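Local structure of YcaO (Methanopyrus kandleri, 6CIB) at residues I91-W101 with V125-W136. The protein binds ADP and magnesium and is a YcaO enzyme that probably uses ATP to activate backbone amides for peptide thioamidation. Residues are numbered along the deposited sequence; the frame is centred on the assembly and turned at random.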
loop_
_atom_site.group_PDB
_atom_site.type_symbol
_atom_site.label_atom_id
_atom_site.label_comp_id
_atom_site.label_asym_id
_atom_site.label_seq_id
_atom_site.Cartn_x
_atom_site.Cartn_y
_atom_site.Cartn_z
ATOM N N ILE A 91 -6.207 12.735 -20.128
ATOM C CA ILE A 91 -7.011 11.519 -19.952
ATOM C C ILE A 91 -8.334 11.763 -19.227
ATOM O O ILE A 91 -9.038 10.811 -18.894
ATOM C CB ILE A 91 -6.203 10.366 -19.282
ATOM C CG1 ILE A 91 -5.731 10.764 -17.864
ATOM C CG2 ILE A 91 -5.064 9.909 -20.198
ATOM C CD1 ILE A 91 -5.180 9.632 -17.022
ATOM N N ILE A 92 -8.669 13.031 -18.980
ATOM C CA ILE A 92 -9.951 13.379 -18.365
ATOM C C ILE A 92 -11.033 13.453 -19.444
ATOM O O ILE A 92 -10.805 14.008 -20.524
ATOM C CB ILE A 92 -9.873 14.683 -17.525
ATOM C CG1 ILE A 92 -9.013 14.460 -16.268
ATOM C CG2 ILE A 92 -11.259 15.148 -17.089
ATOM C CD1 ILE A 92 -8.479 15.723 -15.620
ATOM N N GLU A 93 -12.192 12.865 -19.148
ATOM C CA GLU A 93 -13.372 12.962 -20.010
ATOM C C GLU A 93 -14.530 13.590 -19.259
ATOM O O GLU A 93 -14.743 13.307 -18.073
ATOM C CB GLU A 93 -13.771 11.594 -20.556
ATOM C CG GLU A 93 -12.951 11.164 -21.760
ATOM C CD GLU A 93 -13.276 9.756 -22.221
ATOM O OE1 GLU A 93 -14.446 9.494 -22.583
ATOM O OE2 GLU A 93 -12.351 8.910 -22.230
ATOM N N ARG A 94 -15.276 14.448 -19.950
ATOM C CA ARG A 94 -16.340 15.208 -19.299
ATOM C C ARG A 94 -17.756 14.792 -19.666
ATOM O O ARG A 94 -18.656 14.855 -18.820
ATOM C CB ARG A 94 -16.123 16.709 -19.463
ATOM C CG ARG A 94 -15.229 17.247 -18.369
ATOM C CD ARG A 94 -14.874 18.706 -18.553
ATOM N NE ARG A 94 -13.914 19.117 -17.528
ATOM C CZ ARG A 94 -12.595 18.983 -17.636
ATOM N NH1 ARG A 94 -12.064 18.462 -18.735
ATOM N NH2 ARG A 94 -11.802 19.378 -16.649
ATOM N N GLY A 95 -17.948 14.359 -20.906
ATOM C CA GLY A 95 -19.231 13.810 -21.334
ATOM C C GLY A 95 -19.079 12.349 -21.709
ATOM O O GLY A 95 -19.212 12.014 -22.887
ATOM N N PRO A 96 -18.799 11.469 -20.719
ATOM C CA PRO A 96 -18.481 10.099 -21.106
ATOM C C PRO A 96 -19.714 9.245 -21.417
ATOM O O PRO A 96 -20.783 9.429 -20.818
ATOM C CB PRO A 96 -17.735 9.559 -19.886
ATOM C CG PRO A 96 -18.265 10.337 -18.732
ATOM C CD PRO A 96 -18.869 11.612 -19.249
ATOM N N GLU A 97 -19.541 8.328 -22.364
ATOM C CA GLU A 97 -20.555 7.348 -22.723
ATOM C C GLU A 97 -20.069 5.975 -22.257
ATOM O O GLU A 97 -18.982 5.526 -22.645
ATOM C CB GLU A 97 -20.804 7.370 -24.241
ATOM C CG GLU A 97 -22.165 6.842 -24.690
ATOM C CD GLU A 97 -23.313 7.816 -24.442
ATOM O OE1 GLU A 97 -23.201 9.007 -24.818
ATOM O OE2 GLU A 97 -24.343 7.384 -23.880
ATOM N N GLY A 98 -20.867 5.338 -21.401
ATOM C CA GLY A 98 -20.572 4.006 -20.872
ATOM C C GLY A 98 -20.913 3.867 -19.400
ATOM O O GLY A 98 -21.536 4.760 -18.809
ATOM N N ASP A 99 -20.506 2.740 -18.813
ATOM C CA ASP A 99 -20.680 2.482 -17.379
ATOM C C ASP A 99 -19.874 3.474 -16.536
ATOM O O ASP A 99 -18.792 3.905 -16.937
ATOM C CB ASP A 99 -20.263 1.049 -17.026
ATOM C CG ASP A 99 -21.179 -0.008 -17.634
ATOM O OD1 ASP A 99 -22.419 0.104 -17.508
ATOM O OD2 ASP A 99 -20.651 -0.976 -18.220
ATOM N N LYS A 100 -20.421 3.831 -15.375
ATOM C CA LYS A 100 -19.789 4.779 -14.459
ATOM C C LYS A 100 -19.841 4.234 -13.046
ATOM O O LYS A 100 -20.868 3.689 -12.628
ATOM C CB LYS A 100 -20.526 6.122 -14.465
ATOM C CG LYS A 100 -20.461 6.924 -15.750
ATOM C CD LYS A 100 -21.456 8.068 -15.664
ATOM C CE LYS A 100 -21.323 9.025 -16.833
ATOM N NZ LYS A 100 -22.310 10.138 -16.731
ATOM N N TRP A 101 -18.741 4.380 -12.312
ATOM C CA TRP A 101 -18.771 4.163 -10.876
ATOM C C TRP A 101 -18.989 5.505 -10.188
ATOM O O TRP A 101 -18.159 6.416 -10.300
ATOM C CB TRP A 101 -17.503 3.453 -10.361
ATOM C CG TRP A 101 -17.364 3.477 -8.846
ATOM C CD1 TRP A 101 -18.348 3.225 -7.923
ATOM C CD2 TRP A 101 -16.177 3.770 -8.090
ATOM N NE1 TRP A 101 -17.853 3.361 -6.649
ATOM C CE2 TRP A 101 -16.522 3.682 -6.718
ATOM C CE3 TRP A 101 -14.856 4.092 -8.437
ATOM C CZ2 TRP A 101 -15.588 3.899 -5.688
ATOM C CZ3 TRP A 101 -13.923 4.316 -7.409
ATOM C CH2 TRP A 101 -14.301 4.221 -6.052
ATOM N N VAL A 125 -15.182 1.006 -17.671
ATOM C CA VAL A 125 -15.966 1.697 -16.641
ATOM C C VAL A 125 -15.291 3.037 -16.318
ATOM O O VAL A 125 -14.067 3.098 -16.152
ATOM C CB VAL A 125 -16.231 0.806 -15.383
ATOM C CG1 VAL A 125 -14.937 0.309 -14.740
ATOM C CG2 VAL A 125 -17.114 1.511 -14.361
ATOM N N TYR A 126 -16.090 4.103 -16.264
ATOM C CA TYR A 126 -15.583 5.434 -15.921
ATOM C C TYR A 126 -15.528 5.658 -14.419
ATOM O O TYR A 126 -16.452 5.309 -13.682
ATOM C CB TYR A 126 -16.379 6.542 -16.625
ATOM C CG TYR A 126 -16.088 6.607 -18.107
ATOM C CD1 TYR A 126 -15.021 7.369 -18.595
ATOM C CD2 TYR A 126 -16.862 5.880 -19.025
ATOM C CE1 TYR A 126 -14.741 7.419 -19.956
ATOM C CE2 TYR A 126 -16.587 5.918 -20.388
ATOM C CZ TYR A 126 -15.528 6.692 -20.847
ATOM O OH TYR A 126 -15.252 6.741 -22.191
ATOM N N VAL A 127 -14.414 6.235 -13.983
ATOM C CA VAL A 127 -14.132 6.458 -12.570
ATOM C C VAL A 127 -13.937 7.965 -12.398
ATOM O O VAL A 127 -13.316 8.593 -13.263
ATOM C CB VAL A 127 -12.894 5.624 -12.134
ATOM C CG1 VAL A 127 -12.381 6.011 -10.756
ATOM C CG2 VAL A 127 -13.239 4.143 -12.131
ATOM N N PRO A 128 -14.475 8.554 -11.304
ATOM C CA PRO A 128 -14.276 9.995 -11.082
ATOM C C PRO A 128 -12.798 10.327 -10.975
ATOM O O PRO A 128 -12.021 9.509 -10.463
ATOM C CB PRO A 128 -14.967 10.251 -9.735
ATOM C CG PRO A 128 -15.944 9.124 -9.580
ATOM C CD PRO A 128 -15.262 7.945 -10.210
ATOM N N ALA A 129 -12.419 11.504 -11.471
ATOM C CA ALA A 129 -11.034 11.982 -11.389
ATOM C C ALA A 129 -10.504 12.002 -9.952
ATOM O O ALA A 129 -9.332 11.695 -9.733
ATOM C CB ALA A 129 -10.886 13.348 -12.046
ATOM N N ASN A 130 -11.378 12.314 -8.988
ATOM C CA ASN A 130 -11.028 12.353 -7.549
ATOM C C ASN A 130 -10.698 10.965 -6.989
ATOM O O ASN A 130 -10.090 10.847 -5.920
ATOM C CB ASN A 130 -12.161 12.995 -6.726
ATOM C CG ASN A 130 -11.723 13.418 -5.319
ATOM O OD1 ASN A 130 -10.849 14.270 -5.147
ATOM N ND2 ASN A 130 -12.349 12.831 -4.305
ATOM N N GLU A 131 -11.115 9.927 -7.712
ATOM C CA GLU A 131 -10.816 8.548 -7.355
ATOM C C GLU A 131 -9.624 7.994 -8.137
ATOM O O GLU A 131 -9.297 6.811 -8.024
ATOM C CB GLU A 131 -12.052 7.662 -7.566
ATOM C CG GLU A 131 -13.195 7.908 -6.595
ATOM C CD GLU A 131 -12.787 7.757 -5.142
ATOM O OE1 GLU A 131 -12.059 6.795 -4.804
ATOM O OE2 GLU A 131 -13.203 8.604 -4.331
ATOM N N VAL A 132 -8.973 8.850 -8.922
ATOM C CA VAL A 132 -7.829 8.434 -9.717
ATOM C C VAL A 132 -6.597 9.263 -9.336
ATOM O O VAL A 132 -5.541 8.713 -8.992
ATOM C CB VAL A 132 -8.126 8.540 -11.237
ATOM C CG1 VAL A 132 -6.891 8.212 -12.062
ATOM C CG2 VAL A 132 -9.260 7.609 -11.636
ATOM N N PHE A 133 -6.755 10.586 -9.390
ATOM C CA PHE A 133 -5.642 11.510 -9.254
ATOM C C PHE A 133 -5.371 11.915 -7.815
ATOM O O PHE A 133 -6.209 11.705 -6.930
ATOM C CB PHE A 133 -5.870 12.762 -10.123
ATOM C CG PHE A 133 -5.976 12.479 -11.603
ATOM C CD1 PHE A 133 -4.922 11.876 -12.303
ATOM C CD2 PHE A 133 -7.127 12.839 -12.307
ATOM C CE1 PHE A 133 -5.020 11.625 -13.668
ATOM C CE2 PHE A 133 -7.227 12.601 -13.670
ATOM C CZ PHE A 133 -6.172 11.993 -14.352
ATOM N N HIS A 134 -4.183 12.481 -7.603
ATOM C CA HIS A 134 -3.786 13.091 -6.340
ATOM C C HIS A 134 -2.692 14.127 -6.617
ATOM O O HIS A 134 -1.681 13.780 -7.222
ATOM C CB HIS A 134 -3.278 12.047 -5.340
ATOM C CG HIS A 134 -2.949 12.618 -4.000
ATOM N ND1 HIS A 134 -3.917 13.096 -3.141
ATOM C CD2 HIS A 134 -1.761 12.815 -3.379
ATOM C CE1 HIS A 134 -3.338 13.552 -2.042
ATOM N NE2 HIS A 134 -2.032 13.394 -2.164
ATOM N N PRO A 135 -2.891 15.394 -6.182
ATOM C CA PRO A 135 -4.072 15.885 -5.457
ATOM C C PRO A 135 -5.203 16.356 -6.374
ATOM O O PRO A 135 -4.946 16.975 -7.412
ATOM C CB PRO A 135 -3.519 17.064 -4.643
ATOM C CG PRO A 135 -2.314 17.535 -5.397
ATOM C CD PRO A 135 -1.887 16.464 -6.372
ATOM N N TRP A 136 -6.440 16.043 -5.987
ATOM C CA TRP A 136 -7.627 16.571 -6.643
ATOM C C TRP A 136 -8.513 17.197 -5.566
ATOM O O TRP A 136 -8.887 16.529 -4.588
ATOM C CB TRP A 136 -8.362 15.472 -7.408
ATOM C CG TRP A 136 -9.477 15.990 -8.248
ATOM C CD1 TRP A 136 -10.736 16.333 -7.827
ATOM C CD2 TRP A 136 -9.439 16.250 -9.653
ATOM N NE1 TRP A 136 -11.484 16.780 -8.887
ATOM C CE2 TRP A 136 -10.715 16.743 -10.019
ATOM C CE3 TRP A 136 -8.454 16.111 -10.644
ATOM C CZ2 TRP A 136 -11.032 17.099 -11.338
ATOM C CZ3 TRP A 136 -8.769 16.457 -11.954
ATOM C CH2 TRP A 136 -10.048 16.947 -12.289
HETATM O O HOH W 1 -17.467 8.121 -24.095
#
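Two backbone bonds clasp Tyr126 between Asp99 and Trp101: Tyr126 N donates to Asp99 O at 2.8 Å, and Trp101 N to Tyr126 O at 2.8 Å, both nearly linear at the hydrogen. This is a single parallel bridge between Lys100 and Tyr126; one step on, Trp101 O still lies against Pro128 CD (3.3 Å). At the phenol end, Tyr126 OH lies 2.9 Å from Glu93 OE1, at best a weak bond, the carboxylate standing nearly perpendicular to the ring. Water 1, held by Glu97 N, also lies near this hydroxyl. With CG beside its own backbone N (chi1 -72°), the ring lies inside the curve of 93-99, and Pro96 CB sits squarely over one face, 3.5 Å from the centroid in a CH-pi contact. An alanine in place of Tyr126 would probably leave Pro96 without its ring and Glu93 without this partner, opening a gap inside the loop. Beyond the bridge, the six-membered edge of Trp101 reaches Val127 CG1 from CE3 (3.9 Å) and rests against the CB and CG of Glu131, whose carboxylate is engaged by Arg350 and Arg363. On the other flank Ile91 CD1 meets the rim of Phe133 at CZ (3.7 Å), while Ile92 CD1 touches the edge of Trp136. Strand 124-128 is an outermost strand of the antiparallel sheet: Val125 and Val127 bond to strand 113-118 and pack on Ile333 of strand 332-336. Residues 99-101 line the edge opposite strand 113-118, while Glu93 bonds through its backbone to Trp113 and Pro96 rests on that residue.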